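Local coordinates for protein RNA-dependent RNA Polymerase (Bombyx mori cytoplasmic polyhedrosis virus, PDB 6TZ0) that probably synthesises viral RNA from an RNA template, making plus strands in transcription and complementary minus strands during genome replication, at residues A523-I529 with P1145-F1150; I764-F769 with M863-R867; P270-Q274 with L533-S537. All coordinates share one frame; numbering follows the deposited sequence.

Along the chain from the N terminus, residues 270-274 come first, at the end of strand 266-272. Interaction 3 closes the first loop, joining them to 533-537 at helix 530-535. Before that helix, 523-529 has already opened interaction 1, which closes far downstream at 1145-1150. Interactions 1 and 3 therefore cross. Interaction 2 opens and closes within the span of interaction 1 and follows interaction 3 in series. Interaction 3 ties the N-terminal region to the polymerase domain. Interaction 1 ties that domain to the C-terminal region. Interaction 2 ties the end of helix 754-766 to the loop before strand 867-868. Gln1147 NE2 hydrogen-bonds to the carbonyls of Met863 and Thr865, and Phe1150 packs on Trp272 and Leu533.

Interaction 1. Residues A523-I529 with P1145-F1150; sequences AGNAFDI and PRQLFF
Phe1149 packs against the type I beta turn from Asn525 to Asp528, joining two loops of the polymerase and C-terminal regions. The Phe1149 CG is anti to the backbone N (chi1 -176°), which brings the ring to the turn although its CB starts off to one side. On one branch CD1 lies 3.6 Å from Gly524 O, which sits at the ring edge. Next, CE1 meets the Asn525 carbonyl group, 3.5 Å from Asn525 C. At the far end CZ reaches Ile529 CD1, and CE2 on the other branch meets the same methyl. Ala526 N lies over the centre of one face of the Phe1149 ring, but its N-H goes to the backbone. Ala526 N donates a hydrogen bond to the Phe1149 carbonyl, with Ala526 N 3.1 Å from Phe1149 O and above the carbonyl plane. Ala526 CB also packs on Phe1150 CD1. On the other flank, Gly524 CA lies over one face of the Arg1146 guanidinium, and Pro1145 CB touches Ala523 O. Asp528 braces the loop from within, taking the N-H groups of Ala523 and Gly524. Its OD1 receives Ala523 N on the syn lone pair at 3.0 Å.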
ATOM      1  N   ALA A 523       7.523 -14.949  -9.161  1.00 46.01           N
ATOM      2  CA  ALA A 523       8.159 -16.106  -8.553  1.00 46.01           C
ATOM      3  C   ALA A 523       9.646 -15.915  -8.321  1.00 46.01           C
ATOM      4  O   ALA A 523      10.275 -16.787  -7.715  1.00 46.01           O
ATOM      5  CB  ALA A 523       7.946 -17.355  -9.419  1.00 46.01           C
ATOM      6  N   GLY A 524      10.223 -14.811  -8.788  1.00 42.38           N
ATOM      7  CA  GLY A 524      11.624 -14.535  -8.567  1.00 42.38           C
ATOM      8  C   GLY A 524      12.575 -15.224  -9.512  1.00 42.38           C
ATOM      9  O   GLY A 524      13.790 -15.081  -9.351  1.00 42.38           O
ATOM     10  N   ASN A 525      12.069 -15.963 -10.495  1.00 41.75           N
ATOM     11  CA  ASN A 525      12.921 -16.635 -11.465  1.00 41.75           C
ATOM     12  C   ASN A 525      12.513 -16.248 -12.879  1.00 41.75           C
ATOM     13  O   ASN A 525      11.779 -15.276 -13.072  1.00 41.75           O
ATOM     14  CB  ASN A 525      12.902 -18.152 -11.259  1.00 41.75           C
ATOM     15  CG  ASN A 525      11.506 -18.738 -11.234  1.00 41.75           C
ATOM     16  OD1 ASN A 525      10.516 -18.047 -11.463  1.00 41.75           O
ATOM     17  ND2 ASN A 525      11.419 -20.022 -10.928  1.00 41.75           N
ATOM     18  N   ALA A 526      12.999 -16.978 -13.875  1.00 40.09           N
ATOM     19  CA  ALA A 526      12.744 -16.631 -15.267  1.00 40.09           C
ATOM     20  C   ALA A 526      11.334 -16.962 -15.750  1.00 40.09           C
ATOM     21  O   ALA A 526      11.051 -16.740 -16.930  1.00 40.09           O
ATOM     22  CB  ALA A 526      13.765 -17.320 -16.171  1.00 40.09           C
ATOM     23  N   PHE A 527      10.439 -17.476 -14.900  1.00 44.93           N
ATOM     24  CA  PHE A 527       9.057 -17.641 -15.334  1.00 44.93           C
ATOM     25  C   PHE A 527       8.320 -16.317 -15.440  1.00 44.93           C
ATOM     26  O   PHE A 527       7.279 -16.257 -16.099  1.00 44.93           O
ATOM     27  CB  PHE A 527       8.254 -18.540 -14.392  1.00 44.93           C
ATOM     28  CG  PHE A 527       8.634 -19.989 -14.437  1.00 44.93           C
ATOM     29  CD1 PHE A 527       8.401 -20.739 -15.573  1.00 44.93           C
ATOM     30  CD2 PHE A 527       9.116 -20.625 -13.303  1.00 44.93           C
ATOM     31  CE1 PHE A 527       8.722 -22.079 -15.609  1.00 44.93           C
ATOM     32  CE2 PHE A 527       9.426 -21.971 -13.324  1.00 44.93           C
ATOM     33  CZ  PHE A 527       9.234 -22.698 -14.480  1.00 44.93           C
ATOM     34  N   ASP A 528       8.825 -15.269 -14.791  1.00 42.69           N
ATOM     35  CA  ASP A 528       8.139 -13.984 -14.787  1.00 42.69           C
ATOM     36  C   ASP A 528       8.243 -13.290 -16.132  1.00 42.69           C
ATOM     37  O   ASP A 528       7.353 -12.518 -16.501  1.00 42.69           O
ATOM     38  CB  ASP A 528       8.733 -13.092 -13.706  1.00 42.69           C
ATOM     39  CG  ASP A 528       8.544 -13.654 -12.320  1.00 42.69           C
ATOM     40  OD1 ASP A 528       7.546 -14.363 -12.092  1.00 42.69           O
ATOM     41  OD2 ASP A 528       9.407 -13.393 -11.456  1.00 42.69           O
ATOM     42  N   ILE A 529       9.313 -13.550 -16.871  1.00 35.36           N
ATOM     43  CA  ILE A 529       9.605 -12.865 -18.119  1.00 35.36           C
ATOM     44  C   ILE A 529       9.388 -13.778 -19.321  1.00 35.36           C
ATOM     45  O   ILE A 529       9.865 -13.479 -20.410  1.00 35.36           O
ATOM     46  CB  ILE A 529      11.029 -12.293 -18.108  1.00 35.36           C
ATOM     47  CG1 ILE A 529      12.044 -13.408 -17.869  1.00 35.36           C
ATOM     48  CG2 ILE A 529      11.166 -11.256 -17.038  1.00 35.36           C
ATOM     49  CD1 ILE A 529      13.474 -12.962 -17.961  1.00 35.36           C
ATOM     50  N   PRO A1145      15.179 -18.543  -5.712  1.00 42.71           N
ATOM     51  CA  PRO A1145      14.812 -18.338  -7.122  1.00 42.71           C
ATOM     52  C   PRO A1145      15.579 -17.221  -7.810  1.00 42.71           C
ATOM     53  O   PRO A1145      15.801 -17.311  -9.021  1.00 42.71           O
ATOM     54  CB  PRO A1145      13.313 -18.030  -7.050  1.00 42.71           C
ATOM     55  CG  PRO A1145      12.867 -18.652  -5.787  1.00 42.71           C
ATOM     56  CD  PRO A1145      13.999 -18.489  -4.833  1.00 42.71           C
ATOM     57  N   ARG A1146      15.976 -16.166  -7.094  1.00 41.41           N
ATOM     58  CA  ARG A1146      16.844 -15.157  -7.692  1.00 41.41           C
ATOM     59  C   ARG A1146      18.247 -15.686  -7.928  1.00 41.41           C
ATOM     60  O   ARG A1146      18.965 -15.163  -8.784  1.00 41.41           O
ATOM     61  CB  ARG A1146      16.913 -13.915  -6.805  1.00 41.41           C
ATOM     62  CG  ARG A1146      15.617 -13.161  -6.700  1.00 41.41           C
ATOM     63  CD  ARG A1146      15.328 -12.453  -8.001  1.00 41.41           C
ATOM     64  NE  ARG A1146      14.081 -11.704  -7.959  1.00 41.41           N
ATOM     65  CZ  ARG A1146      13.563 -11.077  -9.006  1.00 41.41           C
ATOM     66  NH1 ARG A1146      12.422 -10.418  -8.886  1.00 41.41           N
ATOM     67  NH2 ARG A1146      14.190 -11.108 -10.173  1.00 41.41           N
ATOM     68  N   GLN A1147      18.646 -16.709  -7.182  1.00 41.94           N
ATOM     69  CA  GLN A1147      19.964 -17.305  -7.332  1.00 41.94           C
ATOM     70  C   GLN A1147      19.996 -18.248  -8.530  1.00 41.94           C
ATOM     71  O   GLN A1147      20.928 -18.211  -9.338  1.00 41.94           O
ATOM     72  CB  GLN A1147      20.326 -18.032  -6.035  1.00 41.94           C
ATOM     73  CG  GLN A1147      21.749 -18.515  -5.937  1.00 41.94           C
ATOM     74  CD  GLN A1147      22.035 -19.186  -4.614  1.00 41.94           C
ATOM     75  OE1 GLN A1147      21.132 -19.402  -3.810  1.00 41.94           O
ATOM     76  NE2 GLN A1147      23.298 -19.498  -4.372  1.00 41.94           N
ATOM     77  N   LEU A1148      18.989 -19.111  -8.642  1.00 41.10           N
ATOM     78  CA  LEU A1148      18.841 -20.041  -9.764  1.00 41.10           C
ATOM     79  C   LEU A1148      17.788 -19.495 -10.727  1.00 41.10           C
ATOM     80  O   LEU A1148      16.695 -20.039 -10.875  1.00 41.10           O
ATOM     81  CB  LEU A1148      18.457 -21.432  -9.250  1.00 41.10           C
ATOM     82  CG  LEU A1148      19.430 -22.493  -8.709  1.00 41.10           C
ATOM     83  CD1 LEU A1148      20.277 -23.114  -9.763  1.00 41.10           C
ATOM     84  CD2 LEU A1148      20.356 -21.929  -7.675  1.00 41.10           C
ATOM     85  N   PHE A1149      18.137 -18.395 -11.391  1.00 36.75           N
ATOM     86  CA  PHE A1149      17.151 -17.610 -12.131  1.00 36.75           C
ATOM     87  C   PHE A1149      16.780 -18.269 -13.459  1.00 36.75           C
ATOM     88  O   PHE A1149      15.615 -18.601 -13.688  1.00 36.75           O
ATOM     89  CB  PHE A1149      17.700 -16.196 -12.333  1.00 36.75           C
ATOM     90  CG  PHE A1149      16.759 -15.235 -12.998  1.00 36.75           C
ATOM     91  CD1 PHE A1149      15.753 -14.618 -12.276  1.00 36.75           C
ATOM     92  CD2 PHE A1149      16.920 -14.903 -14.327  1.00 36.75           C
ATOM     93  CE1 PHE A1149      14.898 -13.720 -12.884  1.00 36.75           C
ATOM     94  CE2 PHE A1149      16.072 -14.007 -14.936  1.00 36.75           C
ATOM     95  CZ  PHE A1149      15.059 -13.414 -14.215  1.00 36.75           C
ATOM     96  N   PHE A1150      17.755 -18.467 -14.346  1.00 35.48           N
ATOM     97  CA  PHE A1150      17.544 -19.241 -15.566  1.00 35.48           C
ATOM     98  C   PHE A1150      17.803 -20.729 -15.398  1.00 35.48           C
ATOM     99  O   PHE A1150      17.470 -21.501 -16.300  1.00 35.48           O
ATOM    100  CB  PHE A1150      18.431 -18.745 -16.714  1.00 35.48           C
ATOM    101  CG  PHE A1150      17.918 -17.523 -17.403  1.00 35.48           C
ATOM    102  CD1 PHE A1150      16.831 -17.604 -18.253  1.00 35.48           C
ATOM    103  CD2 PHE A1150      18.558 -16.310 -17.255  1.00 35.48           C
ATOM    104  CE1 PHE A1150      16.365 -16.484 -18.905  1.00 35.48           C
ATOM    105  CE2 PHE A1150      18.101 -15.189 -17.907  1.00 35.48           C
ATOM    106  CZ  PHE A1150      17.003 -15.277 -18.737  1.00 35.48           C
TER

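Interaction 2. Residues I764-F769 with M863-R867; sequences IDDLLF and MFTAR
Leu768 pushes its forked tip into the hollow between Met863 and Phe864. One prong, Leu768 CD1, lies 3.4 Å from Met863 O. The other, Leu768 CD2, rests 3.6 Å from Phe864 CE1 and also meets CZ of that ring. Both prongs approach Met863 CB. The Met863 side chain answers this bump with one of its own. Its chain bends at chi2 and chi3 (-55° and -68°), and the bend carries CE to Ile764. There Met863 CE meets Ile764 CG2 at 3.7 Å, and the two side chains cross at about a right angle.

Beyond Leu768, the rings of Phe769 and Phe864 touch through their edges, with planes perpendicular and centroids 6.0 Å apart. It is not a face stack. The nearest atoms are Phe769 CE1 and Phe864 CE1. Leu768 CD2 lies at the edge of the Phe769 ring, so this methyl touches both aromatic residues.

A salt bridge marks the polar side. Arg867 reaches across with an extended chain from CG to NE and comes to Asp765 from the opposite direction. Its NH2 is 2.8 Å from Asp765 OD2, but the hydrogen bond is weak because it is bent. The carboxylate and guanidinium planes are 53° apart, so the groups do not meet as a flat pair. Arg867 NE has a second partner, Glu844 O.

The contact is buried structural packing at the C-terminal end of helix 754-766. Helix 774-786 touches Ile764 and Met863 through Leu777. Helix 1174-1188 packs against Phe864, Thr865 and Ala866, while Arg867 begins strand 867-868 and bonds by its backbone to Val1142.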
ATOM      1  N   ILE A 764      22.858 -10.051  -2.237  1.00 44.28           N
ATOM      2  CA  ILE A 764      23.847 -10.616  -3.149  1.00 44.28           C
ATOM      3  C   ILE A 764      23.190 -11.582  -4.130  1.00 44.28           C
ATOM      4  O   ILE A 764      23.502 -11.579  -5.325  1.00 44.28           O
ATOM      5  CB  ILE A 764      24.980 -11.274  -2.333  1.00 44.28           C
ATOM      6  CG1 ILE A 764      25.861 -10.210  -1.675  1.00 44.28           C
ATOM      7  CG2 ILE A 764      25.810 -12.222  -3.153  1.00 44.28           C
ATOM      8  CD1 ILE A 764      26.517  -9.275  -2.643  1.00 44.28           C
ATOM      9  N   ASP A 765      22.230 -12.382  -3.656  1.00 43.60           N
ATOM     10  CA  ASP A 765      21.505 -13.273  -4.553  1.00 43.60           C
ATOM     11  C   ASP A 765      20.572 -12.511  -5.486  1.00 43.60           C
ATOM     12  O   ASP A 765      20.301 -12.977  -6.597  1.00 43.60           O
ATOM     13  CB  ASP A 765      20.723 -14.302  -3.746  1.00 43.60           C
ATOM     14  CG  ASP A 765      21.624 -15.283  -3.032  1.00 43.60           C
ATOM     15  OD1 ASP A 765      22.746 -15.522  -3.521  1.00 43.60           O
ATOM     16  OD2 ASP A 765      21.212 -15.815  -1.980  1.00 43.60           O
ATOM     17  N   ASP A 766      20.076 -11.345  -5.067  1.00 42.93           N
ATOM     18  CA  ASP A 766      19.295 -10.517  -5.979  1.00 42.93           C
ATOM     19  C   ASP A 766      20.158  -9.865  -7.049  1.00 42.93           C
ATOM     20  O   ASP A 766      19.659  -9.591  -8.143  1.00 42.93           O
ATOM     21  CB  ASP A 766      18.541  -9.426  -5.224  1.00 42.93           C
ATOM     22  CG  ASP A 766      17.460  -9.967  -4.333  1.00 42.93           C
ATOM     23  OD1 ASP A 766      16.955 -11.068  -4.609  1.00 42.93           O
ATOM     24  OD2 ASP A 766      17.099  -9.281  -3.354  1.00 42.93           O
ATOM     25  N   LEU A 767      21.431  -9.603  -6.762  1.00 39.70           N
ATOM     26  CA  LEU A 767      22.350  -9.031  -7.740  1.00 39.70           C
ATOM     27  C   LEU A 767      23.069 -10.067  -8.586  1.00 39.70           C
ATOM     28  O   LEU A 767      24.194  -9.809  -9.007  1.00 39.70           O
ATOM     29  CB  LEU A 767      23.412  -8.177  -7.047  1.00 39.70           C
ATOM     30  CG  LEU A 767      23.154  -6.782  -6.506  1.00 39.70           C
ATOM     31  CD1 LEU A 767      24.359  -6.371  -5.704  1.00 39.70           C
ATOM     32  CD2 LEU A 767      22.961  -5.843  -7.668  1.00 39.70           C
ATOM     33  N   LEU A 768      22.483 -11.234  -8.834  1.00 39.61           N
ATOM     34  CA  LEU A 768      23.311 -12.348  -9.284  1.00 39.61           C
ATOM     35  C   LEU A 768      23.288 -12.493 -10.804  1.00 39.61           C
ATOM     36  O   LEU A 768      24.337 -12.691 -11.426  1.00 39.61           O
ATOM     37  CB  LEU A 768      22.868 -13.635  -8.597  1.00 39.61           C
ATOM     38  CG  LEU A 768      23.953 -14.693  -8.392  1.00 39.61           C
ATOM     39  CD1 LEU A 768      23.573 -15.514  -7.194  1.00 39.61           C
ATOM     40  CD2 LEU A 768      24.167 -15.597  -9.569  1.00 39.61           C
ATOM     41  N   PHE A 769      22.105 -12.445 -11.423  1.00 36.52           N
ATOM     42  CA  PHE A 769      22.055 -12.506 -12.881  1.00 36.52           C
ATOM     43  C   PHE A 769      22.023 -11.136 -13.535  1.00 36.52           C
ATOM     44  O   PHE A 769      22.143 -11.050 -14.756  1.00 36.52           O
ATOM     45  CB  PHE A 769      20.861 -13.310 -13.421  1.00 36.52           C
ATOM     46  CG  PHE A 769      21.035 -14.804 -13.375  1.00 36.52           C
ATOM     47  CD1 PHE A 769      21.913 -15.409 -12.499  1.00 36.52           C
ATOM     48  CD2 PHE A 769      20.463 -15.580 -14.365  1.00 36.52           C
ATOM     49  CE1 PHE A 769      22.088 -16.761 -12.503  1.00 36.52           C
ATOM     50  CE2 PHE A 769      20.644 -16.943 -14.385  1.00 36.52           C
ATOM     51  CZ  PHE A 769      21.466 -17.533 -13.451  1.00 36.52           C
ATOM     52  N   MET A 863      28.787 -18.819  -6.890  1.00 45.70           N
ATOM     53  CA  MET A 863      27.630 -18.026  -6.511  1.00 45.70           C
ATOM     54  C   MET A 863      26.338 -18.825  -6.510  1.00 45.70           C
ATOM     55  O   MET A 863      25.280 -18.261  -6.218  1.00 45.70           O
ATOM     56  CB  MET A 863      27.499 -16.832  -7.451  1.00 45.70           C
ATOM     57  CG  MET A 863      28.726 -15.958  -7.435  1.00 45.70           C
ATOM     58  SD  MET A 863      29.105 -15.419  -5.767  1.00 45.70           S
ATOM     59  CE  MET A 863      27.726 -14.341  -5.482  1.00 45.70           C
ATOM     60  N   PHE A 864      26.398 -20.117  -6.824  1.00 42.35           N
ATOM     61  CA  PHE A 864      25.223 -20.971  -6.867  1.00 42.35           C
ATOM     62  C   PHE A 864      25.271 -22.056  -5.805  1.00 42.35           C
ATOM     63  O   PHE A 864      24.586 -23.071  -5.936  1.00 42.35           O
ATOM     64  CB  PHE A 864      25.086 -21.613  -8.240  1.00 42.35           C
ATOM     65  CG  PHE A 864      25.034 -20.634  -9.353  1.00 42.35           C
ATOM     66  CD1 PHE A 864      23.901 -19.890  -9.583  1.00 42.35           C
ATOM     67  CD2 PHE A 864      26.119 -20.468 -10.183  1.00 42.35           C
ATOM     68  CE1 PHE A 864      23.857 -19.006 -10.615  1.00 42.35           C
ATOM     69  CE2 PHE A 864      26.079 -19.583 -11.226  1.00 42.35           C
ATOM     70  CZ  PHE A 864      24.946 -18.843 -11.439  1.00 42.35           C
ATOM     71  N   THR A 865      26.069 -21.875  -4.762  1.00 43.64           N
ATOM     72  CA  THR A 865      26.172 -22.907  -3.748  1.00 43.64           C
ATOM     73  C   THR A 865      25.018 -22.807  -2.758  1.00 43.64           C
ATOM     74  O   THR A 865      24.495 -21.725  -2.476  1.00 43.64           O
ATOM     75  CB  THR A 865      27.523 -22.833  -3.032  1.00 43.64           C
ATOM     76  OG1 THR A 865      27.614 -23.877  -2.058  1.00 43.64           O
ATOM     77  CG2 THR A 865      27.726 -21.499  -2.361  1.00 43.64           C
ATOM     78  N   ALA A 866      24.602 -23.965  -2.259  1.00 44.84           N
ATOM     79  CA  ALA A 866      23.453 -24.045  -1.381  1.00 44.84           C
ATOM     80  C   ALA A 866      23.824 -23.587   0.021  1.00 44.84           C
ATOM     81  O   ALA A 866      24.976 -23.662   0.450  1.00 44.84           O
ATOM     82  CB  ALA A 866      22.905 -25.467  -1.345  1.00 44.84           C
ATOM     83  N   ARG A 867      22.822 -23.108   0.740  1.00 46.68           N
ATOM     84  CA  ARG A 867      22.989 -22.684   2.116  1.00 46.68           C
ATOM     85  C   ARG A 867      22.182 -23.610   3.008  1.00 46.68           C
ATOM     86  O   ARG A 867      21.658 -24.630   2.559  1.00 46.68           O
ATOM     87  CB  ARG A 867      22.570 -21.227   2.299  1.00 46.68           C
ATOM     88  CG  ARG A 867      23.498 -20.273   1.588  1.00 46.68           C
ATOM     89  CD  ARG A 867      23.102 -18.833   1.791  1.00 46.68           C
ATOM     90  NE  ARG A 867      24.043 -17.935   1.135  1.00 46.68           N
ATOM     91  CZ  ARG A 867      23.889 -17.465  -0.095  1.00 46.68           C
ATOM     92  NH1 ARG A 867      24.797 -16.654  -0.617  1.00 46.68           N
ATOM     93  NH2 ARG A 867      22.819 -17.793  -0.797  1.00 46.68           N
TER

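Interaction 3. Residues P270-Q274 with L533-S537; sequences PVWSQ and LYWTS
This is a strand-to-helix contact, partly buried, in which Trp272 at the end of strand 266-272 packs on Leu533 of helix 530-535. The strand forms a two-stranded antiparallel sheet with 278-285 in the N-terminal region, and the helix belongs to the polymerase domain. The Leu533 side chain runs alongside the indole, in the same direction. Leu533 CD2 makes a CH-pi contact over one face of the indole, 3.6 Å from the centroid of the six-membered ring and 14° off its normal. Trp272 CB lies close to the Leu533 carbonyl oxygen. The indole NE1 is held by Gly730 O, which helps fix the rotation of the ring.

Tyr534 packs on the residues that follow the strand. Its CD1 comes 3.2 Å from Ser273 O. The Gln274 side chain runs alongside the ring, with its CG 3.6 Å from Tyr534 CE1 and its amide plane nearly perpendicular to the ring.

Ser537 ties strand to helix. Its chi1 of -66° sets OG between the Trp272 N-H and the Leu533 carbonyl. The hydroxyl accepts the Trp272 N-H, with Trp272 N 3.0 Å from Ser537 OG. It also donates to Leu533 O, its oxygen lying nearly in line with the C=O bond, with Ser537 OG 3.2 Å from Leu533 O.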
ATOM      1  N   PRO A 270      18.750 -15.322 -29.631  1.00 28.41           N
ATOM      2  CA  PRO A 270      18.098 -16.618 -29.411  1.00 28.41           C
ATOM      3  C   PRO A 270      16.598 -16.546 -29.675  1.00 28.41           C
ATOM      4  O   PRO A 270      15.998 -15.475 -29.759  1.00 28.41           O
ATOM      5  CB  PRO A 270      18.390 -16.924 -27.939  1.00 28.41           C
ATOM      6  CG  PRO A 270      18.604 -15.616 -27.326  1.00 28.41           C
ATOM      7  CD  PRO A 270      19.272 -14.773 -28.367  1.00 28.41           C
ATOM      8  N   VAL A 271      15.996 -17.726 -29.812  1.00 28.35           N
ATOM      9  CA  VAL A 271      14.579 -17.868 -30.124  1.00 28.35           C
ATOM     10  C   VAL A 271      13.929 -18.717 -29.045  1.00 28.35           C
ATOM     11  O   VAL A 271      14.385 -19.830 -28.767  1.00 28.35           O
ATOM     12  CB  VAL A 271      14.357 -18.493 -31.513  1.00 28.35           C
ATOM     13  CG1 VAL A 271      12.895 -18.809 -31.735  1.00 28.35           C
ATOM     14  CG2 VAL A 271      14.855 -17.570 -32.597  1.00 28.35           C
ATOM     15  N   TRP A 272      12.861 -18.199 -28.453  1.00 29.20           N
ATOM     16  CA  TRP A 272      12.167 -18.863 -27.363  1.00 29.20           C
ATOM     17  C   TRP A 272      10.879 -19.518 -27.835  1.00 29.20           C
ATOM     18  O   TRP A 272      10.130 -18.951 -28.632  1.00 29.20           O
ATOM     19  CB  TRP A 272      11.857 -17.868 -26.251  1.00 29.20           C
ATOM     20  CG  TRP A 272      13.057 -17.457 -25.486  1.00 29.20           C
ATOM     21  CD1 TRP A 272      13.906 -16.440 -25.784  1.00 29.20           C
ATOM     22  CD2 TRP A 272      13.526 -18.028 -24.263  1.00 29.20           C
ATOM     23  NE1 TRP A 272      14.887 -16.355 -24.841  1.00 29.20           N
ATOM     24  CE2 TRP A 272      14.675 -17.315 -23.891  1.00 29.20           C
ATOM     25  CE3 TRP A 272      13.086 -19.075 -23.448  1.00 29.20           C
ATOM     26  CZ2 TRP A 272      15.395 -17.615 -22.743  1.00 29.20           C
ATOM     27  CZ3 TRP A 272      13.807 -19.373 -22.309  1.00 29.20           C
ATOM     28  CH2 TRP A 272      14.943 -18.645 -21.966  1.00 29.20           C
ATOM     29  N   SER A 273      10.622 -20.707 -27.310  1.00 32.81           N
ATOM     30  CA  SER A 273       9.394 -21.443 -27.545  1.00 32.81           C
ATOM     31  C   SER A 273       8.252 -20.876 -26.713  1.00 32.81           C
ATOM     32  O   SER A 273       8.424 -19.973 -25.893  1.00 32.81           O
ATOM     33  CB  SER A 273       9.591 -22.915 -27.207  1.00 32.81           C
ATOM     34  OG  SER A 273       8.363 -23.607 -27.254  1.00 32.81           O
ATOM     35  N   GLN A 274       7.059 -21.425 -26.935  1.00 36.04           N
ATOM     36  CA  GLN A 274       5.928 -21.134 -26.069  1.00 36.04           C
ATOM     37  C   GLN A 274       6.151 -21.720 -24.688  1.00 36.04           C
ATOM     38  O   GLN A 274       5.713 -21.148 -23.688  1.00 36.04           O
ATOM     39  CB  GLN A 274       4.656 -21.730 -26.659  1.00 36.04           C
ATOM     40  CG  GLN A 274       4.413 -21.368 -28.088  1.00 36.04           C
ATOM     41  CD  GLN A 274       3.228 -22.085 -28.662  1.00 36.04           C
ATOM     42  OE1 GLN A 274       2.567 -22.860 -27.980  1.00 36.04           O
ATOM     43  NE2 GLN A 274       2.959 -21.847 -29.937  1.00 36.04           N
ATOM     44  N   LEU A 533       9.912 -12.999 -23.297  1.00 31.32           N
ATOM     45  CA  LEU A 533      10.895 -13.819 -23.994  1.00 31.32           C
ATOM     46  C   LEU A 533      10.296 -14.535 -25.197  1.00 31.32           C
ATOM     47  O   LEU A 533      10.972 -14.693 -26.216  1.00 31.32           O
ATOM     48  CB  LEU A 533      11.500 -14.810 -23.004  1.00 31.32           C
ATOM     49  CG  LEU A 533      12.825 -14.514 -22.302  1.00 31.32           C
ATOM     50  CD1 LEU A 533      12.901 -13.162 -21.679  1.00 31.32           C
ATOM     51  CD2 LEU A 533      12.912 -15.528 -21.190  1.00 31.32           C
ATOM     52  N   TYR A 534       9.027 -14.937 -25.117  1.00 31.31           N
ATOM     53  CA  TYR A 534       8.373 -15.524 -26.282  1.00 31.31           C
ATOM     54  C   TYR A 534       8.042 -14.467 -27.330  1.00 31.31           C
ATOM     55  O   TYR A 534       8.396 -14.616 -28.503  1.00 31.31           O
ATOM     56  CB  TYR A 534       7.110 -16.274 -25.869  1.00 31.31           C
ATOM     57  CG  TYR A 534       6.367 -16.837 -27.052  1.00 31.31           C
ATOM     58  CD1 TYR A 534       6.885 -17.901 -27.770  1.00 31.31           C
ATOM     59  CD2 TYR A 534       5.154 -16.300 -27.457  1.00 31.31           C
ATOM     60  CE1 TYR A 534       6.228 -18.413 -28.851  1.00 31.31           C
ATOM     61  CE2 TYR A 534       4.487 -16.808 -28.546  1.00 31.31           C
ATOM     62  CZ  TYR A 534       5.030 -17.866 -29.236  1.00 31.31           C
ATOM     63  OH  TYR A 534       4.372 -18.390 -30.319  1.00 31.31           O
ATOM     64  N   TRP A 535       7.370 -13.390 -26.933  1.00 29.61           N
ATOM     65  CA  TRP A 535       6.901 -12.418 -27.910  1.00 29.61           C
ATOM     66  C   TRP A 535       7.988 -11.500 -28.438  1.00 29.61           C
ATOM     67  O   TRP A 535       7.708 -10.699 -29.332  1.00 29.61           O
ATOM     68  CB  TRP A 535       5.777 -11.555 -27.340  1.00 29.61           C
ATOM     69  CG  TRP A 535       4.475 -12.252 -27.248  1.00 29.61           C
ATOM     70  CD1 TRP A 535       3.879 -12.725 -26.126  1.00 29.61           C
ATOM     71  CD2 TRP A 535       3.612 -12.584 -28.334  1.00 29.61           C
ATOM     72  NE1 TRP A 535       2.684 -13.319 -26.440  1.00 29.61           N
ATOM     73  CE2 TRP A 535       2.500 -13.248 -27.795  1.00 29.61           C
ATOM     74  CE3 TRP A 535       3.673 -12.385 -29.715  1.00 29.61           C
ATOM     75  CZ2 TRP A 535       1.455 -13.711 -28.583  1.00 29.61           C
ATOM     76  CZ3 TRP A 535       2.638 -12.841 -30.492  1.00 29.61           C
ATOM     77  CH2 TRP A 535       1.544 -13.497 -29.927  1.00 29.61           C
ATOM     78  N   THR A 536       9.206 -11.572 -27.924  1.00 30.33           N
ATOM     79  CA  THR A 536      10.271 -10.779 -28.507  1.00 30.33           C
ATOM     80  C   THR A 536      11.124 -11.611 -29.459  1.00 30.33           C
ATOM     81  O   THR A 536      11.908 -11.052 -30.232  1.00 30.33           O
ATOM     82  CB  THR A 536      11.119 -10.152 -27.393  1.00 30.33           C
ATOM     83  OG1 THR A 536      10.260  -9.776 -26.316  1.00 30.33           O
ATOM     84  CG2 THR A 536      11.710  -8.857 -27.873  1.00 30.33           C
ATOM     85  N   SER A 537      10.943 -12.931 -29.455  1.00 29.89           N
ATOM     86  CA  SER A 537      11.500 -13.825 -30.462  1.00 29.89           C
ATOM     87  C   SER A 537      10.653 -13.897 -31.722  1.00 29.89           C
ATOM     88  O   SER A 537      10.983 -14.668 -32.626  1.00 29.89           O
ATOM     89  CB  SER A 537      11.655 -15.236 -29.893  1.00 29.89           C
ATOM     90  OG  SER A 537      12.612 -15.277 -28.855  1.00 29.89           O
TER